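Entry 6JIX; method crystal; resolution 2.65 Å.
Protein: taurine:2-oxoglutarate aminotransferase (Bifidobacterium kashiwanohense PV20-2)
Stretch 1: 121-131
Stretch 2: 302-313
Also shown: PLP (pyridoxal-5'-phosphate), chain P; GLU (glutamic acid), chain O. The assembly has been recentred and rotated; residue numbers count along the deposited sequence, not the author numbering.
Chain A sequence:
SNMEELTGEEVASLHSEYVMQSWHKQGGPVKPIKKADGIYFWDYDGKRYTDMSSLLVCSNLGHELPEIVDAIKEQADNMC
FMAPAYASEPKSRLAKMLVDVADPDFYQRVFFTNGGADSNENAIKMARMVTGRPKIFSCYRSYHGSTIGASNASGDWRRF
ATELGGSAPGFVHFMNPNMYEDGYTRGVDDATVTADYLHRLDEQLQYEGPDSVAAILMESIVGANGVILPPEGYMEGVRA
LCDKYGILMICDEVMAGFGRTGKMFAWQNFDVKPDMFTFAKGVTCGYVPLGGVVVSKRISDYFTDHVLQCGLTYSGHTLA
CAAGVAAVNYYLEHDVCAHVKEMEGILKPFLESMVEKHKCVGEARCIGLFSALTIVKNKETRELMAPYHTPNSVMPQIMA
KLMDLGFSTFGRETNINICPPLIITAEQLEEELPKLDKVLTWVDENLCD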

# COMPACT_ATOMS: atom_id res chain seq x y z
N GLU A 121 9.38 2.60 0.38
CA GLU A 121 9.94 1.25 0.39
C GLU A 121 10.61 0.94 -0.94
O GLU A 121 11.73 0.41 -0.98
CB GLU A 121 8.85 0.21 0.65
CG GLU A 121 8.07 0.37 1.93
CD GLU A 121 8.55 -0.58 3.01
OE1 GLU A 121 7.80 -0.80 3.98
OE2 GLU A 121 9.68 -1.11 2.88
N ASN A 122 9.94 1.25 -2.03
CA ASN A 122 10.45 0.89 -3.33
C ASN A 122 11.59 1.81 -3.75
O ASN A 122 12.57 1.35 -4.35
CB ASN A 122 9.31 0.90 -4.36
CG ASN A 122 8.50 -0.40 -4.32
OD1 ASN A 122 9.05 -1.50 -4.46
ND2 ASN A 122 7.19 -0.27 -4.12
N ALA A 123 11.50 3.10 -3.39
CA ALA A 123 12.61 4.00 -3.67
C ALA A 123 13.88 3.53 -2.98
O ALA A 123 14.95 3.49 -3.58
CB ALA A 123 12.26 5.43 -3.25
N ILE A 124 13.76 3.13 -1.71
CA ILE A 124 14.88 2.51 -1.00
C ILE A 124 15.42 1.31 -1.78
O ILE A 124 16.63 1.20 -2.01
CB ILE A 124 14.44 2.11 0.41
CG1 ILE A 124 14.20 3.34 1.27
CG2 ILE A 124 15.47 1.16 1.03
CD1 ILE A 124 13.40 3.02 2.50
N LYS A 125 14.53 0.36 -2.13
CA LYS A 125 14.98 -0.84 -2.82
C LYS A 125 15.73 -0.50 -4.10
O LYS A 125 16.77 -1.09 -4.40
CB LYS A 125 13.81 -1.76 -3.15
CG LYS A 125 13.36 -2.62 -1.99
CD LYS A 125 12.00 -3.25 -2.24
CE LYS A 125 12.11 -4.59 -2.94
NZ LYS A 125 10.77 -5.02 -3.44
N MET A 126 15.20 0.46 -4.87
CA MET A 126 15.84 0.84 -6.12
C MET A 126 17.21 1.48 -5.88
O MET A 126 18.18 1.18 -6.60
CB MET A 126 14.91 1.78 -6.89
CG MET A 126 13.53 1.18 -7.21
SD MET A 126 12.63 2.16 -8.43
CE MET A 126 11.48 3.08 -7.44
N ALA A 127 17.32 2.33 -4.86
CA ALA A 127 18.61 2.97 -4.59
C ALA A 127 19.66 1.93 -4.22
O ALA A 127 20.81 2.00 -4.67
CB ALA A 127 18.48 4.03 -3.50
N ARG A 128 19.29 0.94 -3.41
CA ARG A 128 20.24 -0.12 -3.08
C ARG A 128 20.63 -0.91 -4.32
O ARG A 128 21.80 -1.26 -4.50
CB ARG A 128 19.64 -1.03 -2.00
CG ARG A 128 19.92 -0.58 -0.58
CD ARG A 128 18.83 -1.05 0.38
NE ARG A 128 19.14 -0.71 1.77
CZ ARG A 128 18.39 -1.06 2.81
NH1 ARG A 128 17.27 -1.77 2.64
NH2 ARG A 128 18.77 -0.73 4.04
N MET A 129 19.66 -1.19 -5.21
CA MET A 129 19.95 -1.92 -6.45
C MET A 129 20.81 -1.10 -7.40
O MET A 129 21.77 -1.61 -7.99
CB MET A 129 18.65 -2.34 -7.14
CG MET A 129 18.09 -3.72 -6.73
SD MET A 129 16.52 -4.14 -7.55
CE MET A 129 15.32 -3.56 -6.36
N VAL A 130 20.47 0.18 -7.58
CA VAL A 130 21.20 1.01 -8.54
C VAL A 130 22.64 1.24 -8.07
O VAL A 130 23.59 1.07 -8.84
CB VAL A 130 20.47 2.34 -8.75
CG1 VAL A 130 21.44 3.34 -9.35
CG2 VAL A 130 19.22 2.14 -9.62
N THR A 131 22.82 1.67 -6.82
CA THR A 131 24.16 1.99 -6.34
C THR A 131 24.92 0.76 -5.88
O THR A 131 26.15 0.81 -5.76
CB THR A 131 24.10 3.00 -5.18
OG1 THR A 131 23.45 2.39 -4.06
CG2 THR A 131 23.37 4.27 -5.57
N TYR A 302 19.38 2.20 -15.68
CA TYR A 302 19.82 1.03 -14.93
C TYR A 302 18.83 -0.11 -15.07
O TYR A 302 19.21 -1.27 -15.31
CB TYR A 302 20.03 1.36 -13.44
CG TYR A 302 20.54 0.16 -12.68
CD1 TYR A 302 19.66 -0.78 -12.13
CD2 TYR A 302 21.90 -0.08 -12.56
CE1 TYR A 302 20.13 -1.90 -11.46
CE2 TYR A 302 22.38 -1.20 -11.89
CZ TYR A 302 21.50 -2.11 -11.34
OH TYR A 302 21.99 -3.22 -10.69
N PHE A 303 17.54 0.19 -14.95
CA PHE A 303 16.50 -0.83 -15.01
C PHE A 303 16.06 -1.13 -16.44
O PHE A 303 15.11 -1.90 -16.63
CB PHE A 303 15.33 -0.42 -14.10
CG PHE A 303 15.69 -0.48 -12.64
CD1 PHE A 303 15.96 -1.71 -12.02
CD2 PHE A 303 15.81 0.68 -11.89
CE1 PHE A 303 16.31 -1.78 -10.68
CE2 PHE A 303 16.17 0.62 -10.54
CZ PHE A 303 16.43 -0.62 -9.94
N THR A 304 16.71 -0.54 -17.43
CA THR A 304 16.61 -1.10 -18.77
C THR A 304 17.56 -2.29 -18.93
O THR A 304 17.18 -3.29 -19.55
CB THR A 304 16.91 -0.03 -19.82
OG1 THR A 304 16.06 1.11 -19.61
CG2 THR A 304 16.65 -0.55 -21.21
N ASP A 305 18.76 -2.23 -18.33
CA ASP A 305 19.72 -3.33 -18.35
C ASP A 305 19.49 -4.37 -17.26
O ASP A 305 20.00 -5.49 -17.39
CB ASP A 305 21.17 -2.85 -18.18
CG ASP A 305 21.55 -1.72 -19.10
OD1 ASP A 305 21.48 -1.91 -20.34
OD2 ASP A 305 21.96 -0.65 -18.59
N HIS A 306 18.85 -4.01 -16.16
CA HIS A 306 18.65 -4.92 -15.04
C HIS A 306 17.16 -5.03 -14.71
O HIS A 306 16.39 -4.09 -14.91
CB HIS A 306 19.42 -4.47 -13.80
CG HIS A 306 20.89 -4.33 -14.04
ND1 HIS A 306 21.42 -3.26 -14.72
CD2 HIS A 306 21.93 -5.13 -13.71
CE1 HIS A 306 22.74 -3.40 -14.78
NE2 HIS A 306 23.07 -4.53 -14.18
N VAL A 307 16.78 -6.21 -14.22
CA VAL A 307 15.39 -6.44 -13.85
C VAL A 307 15.04 -5.57 -12.65
O VAL A 307 15.77 -5.56 -11.65
CB VAL A 307 15.16 -7.93 -13.56
CG1 VAL A 307 13.81 -8.14 -12.92
CG2 VAL A 307 15.27 -8.73 -14.84
N LEU A 308 13.95 -4.83 -12.76
CA LEU A 308 13.41 -4.09 -11.61
C LEU A 308 12.74 -5.09 -10.67
O LEU A 308 11.59 -5.47 -10.88
CB LEU A 308 12.42 -3.03 -12.08
CG LEU A 308 11.72 -2.29 -10.94
CD1 LEU A 308 12.74 -1.49 -10.18
CD2 LEU A 308 10.63 -1.39 -11.48
N GLN A 309 13.43 -5.47 -9.60
CA GLN A 309 12.89 -6.46 -8.66
C GLN A 309 11.98 -5.78 -7.62
O GLN A 309 12.14 -5.92 -6.41
CB GLN A 309 14.04 -7.22 -8.00
CG GLN A 309 14.95 -7.96 -9.01
CD GLN A 309 14.31 -9.22 -9.63
OE1 GLN A 309 13.09 -9.40 -9.61
NE2 GLN A 309 15.15 -10.09 -10.19
N CYS A 310 10.98 -5.06 -8.15
CA CYS A 310 9.94 -4.39 -7.38
C CYS A 310 8.62 -4.64 -8.08
O CYS A 310 8.57 -4.76 -9.30
CB CYS A 310 10.15 -2.88 -7.31
SG CYS A 310 11.64 -2.37 -6.45
N GLY A 311 7.55 -4.65 -7.30
CA GLY A 311 6.24 -4.91 -7.87
C GLY A 311 5.16 -4.95 -6.80
O GLY A 311 5.44 -5.10 -5.61
N LEU A 312 3.92 -4.79 -7.26
CA LEU A 312 2.77 -4.96 -6.40
C LEU A 312 1.55 -5.20 -7.28
O LEU A 312 1.50 -4.71 -8.42
CB LEU A 312 2.54 -3.77 -5.47
CG LEU A 312 2.49 -2.37 -6.08
CD1 LEU A 312 1.44 -1.53 -5.36
CD2 LEU A 312 3.84 -1.74 -5.95
N THR A 313 0.60 -5.96 -6.76
CA THR A 313 -0.57 -6.35 -7.54
C THR A 313 -1.21 -5.14 -8.22
O THR A 313 -1.52 -5.18 -9.41
CB THR A 313 -1.57 -7.09 -6.64
OG1 THR A 313 -1.06 -8.38 -6.30
CG2 THR A 313 -2.91 -7.28 -7.34
N1 PLP P . 0.02 -12.69 -0.57
C2 PLP P . -0.27 -13.44 -1.63
C2A PLP P . -0.74 -14.87 -1.44
C3 PLP P . -0.14 -12.90 -2.94
O3 PLP P . -0.44 -13.65 -4.05
C4 PLP P . 0.27 -11.61 -3.12
C4A PLP P . 0.40 -11.06 -4.56
O4A PLP P . 1.03 -11.72 -5.38
C5 PLP P . 0.57 -10.84 -1.96
C6 PLP P . 0.44 -11.41 -0.69
C5A PLP P . 1.06 -9.36 -2.11
O4P PLP P . -0.07 -8.59 -2.33
P PLP P . 0.04 -7.06 -2.93
O1P PLP P . -1.29 -6.42 -2.89
O2P PLP P . 1.16 -6.13 -2.08
O3P PLP P . 0.38 -7.11 -4.34
N GLU O . 2.34 -9.85 -11.05
CA GLU O . 3.31 -8.76 -11.10
C GLU O . 3.19 -7.81 -9.88
O GLU O . 2.96 -6.58 -10.09
CB GLU O . 3.16 -7.93 -12.39
CG GLU O . 3.66 -8.69 -13.63
CD GLU O . 4.47 -7.87 -14.64
OE1 GLU O . 4.65 -6.64 -14.46
OE2 GLU O . 4.97 -8.42 -15.66
OXT GLU O . 3.35 -8.25 -8.69

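The centre of the contact is apolar and rich in sulfur. Met126 and Met129, on the helix 121-131, converge on the ring of Phe303 and on the thiol of Cys310. Met129 reaches across with an extended chi2 (t) and places its SD 3.9 Å from Phe303 CE1. This sulfur lies at the ring edge, 5.2 Å from SD to the centroid of the Phe303 ring and 81° off the ring normal, so it meets the ring's hydrogen-bearing rim rather than its pi cloud. Met126 SD is equally far from the Phe303 centroid, at 5.2 Å, but approaches obliquely, while Met126 CB packs 4.0 Å from Phe303 CE2. The same Met126 sulfur touches the end of Leu308, with SD 4.0 Å from CD1; the CA-to-CB bond of Leu308 points sideways, yet its side chain ends nearer the helix.

Cys310 fits among the side chains of four helix residues, Asn122, Lys125, Met126 and Met129. Its SG lies 3.9 Å from Met129 CE, 4.1 Å from Met126 CG and 4.0 Å from Lys125 CB, contacts at van der Waals range that exploit the size and polarizability of sulfur. Because Lys125, Met126 and Met129 occupy neighbouring positions on the helical surface, a single thiol can touch all three.

Toward the C-terminal part of the helix, Val130 joins this core to Tyr302. Val130 CG2 packs 3.5 Å from Phe303 CE2 and 3.9 Å from Tyr302 CD1, bridging the two aromatic residues. In addition, Val130 CA sits almost directly above the Tyr302 ring, 4.0 Å from CA to the ring centroid and only 2° off the normal, so that the phenol face receives a CH-pi contact from the backbone itself. Such an approach requires the chains to run close here, and the CA atoms of Val130 and Tyr302 are 6.5 Å apart.

The backbone frame explains how one helix meets so varied a partner. Stretch 1 is helical throughout, held by successive i to i+4 hydrogen bonds, whereas stretch 2 carries the end of a helix, residues 302-305, and then continues largely as an extended chain. His306 departs from helical geometry, and its ND1 donates a hydrogen bond to Tyr302 O (3.0 Å). From Val130 opposite Tyr302, the register moves back along the helix to Met126 near Leu308 (CA to CA 7.8 Å) and Asn122 near Cys310 (CA to CA 6.7 Å), so the segments run broadly antiparallel.

Polar atoms gather around this apolar packing. Lys125 NZ donates a weak hydrogen bond to Gln309 O at 3.4 Å, its aliphatic portion meanwhile lying against Cys310; the amine is also hydrogen-bonded elsewhere in the structure. At the other end, Tyr302 OH lies 3.2 Å from Met129 O. Asn122 contributes packing, with OD1 3.4 Å from Cys310 CB and ND2 4.1 Å from Leu312 CD2. Beyond Leu312 the chain reaches the cofactor, where Thr313 N and OG1 each donate a hydrogen bond to PLP O3P, both at 2.7 Å.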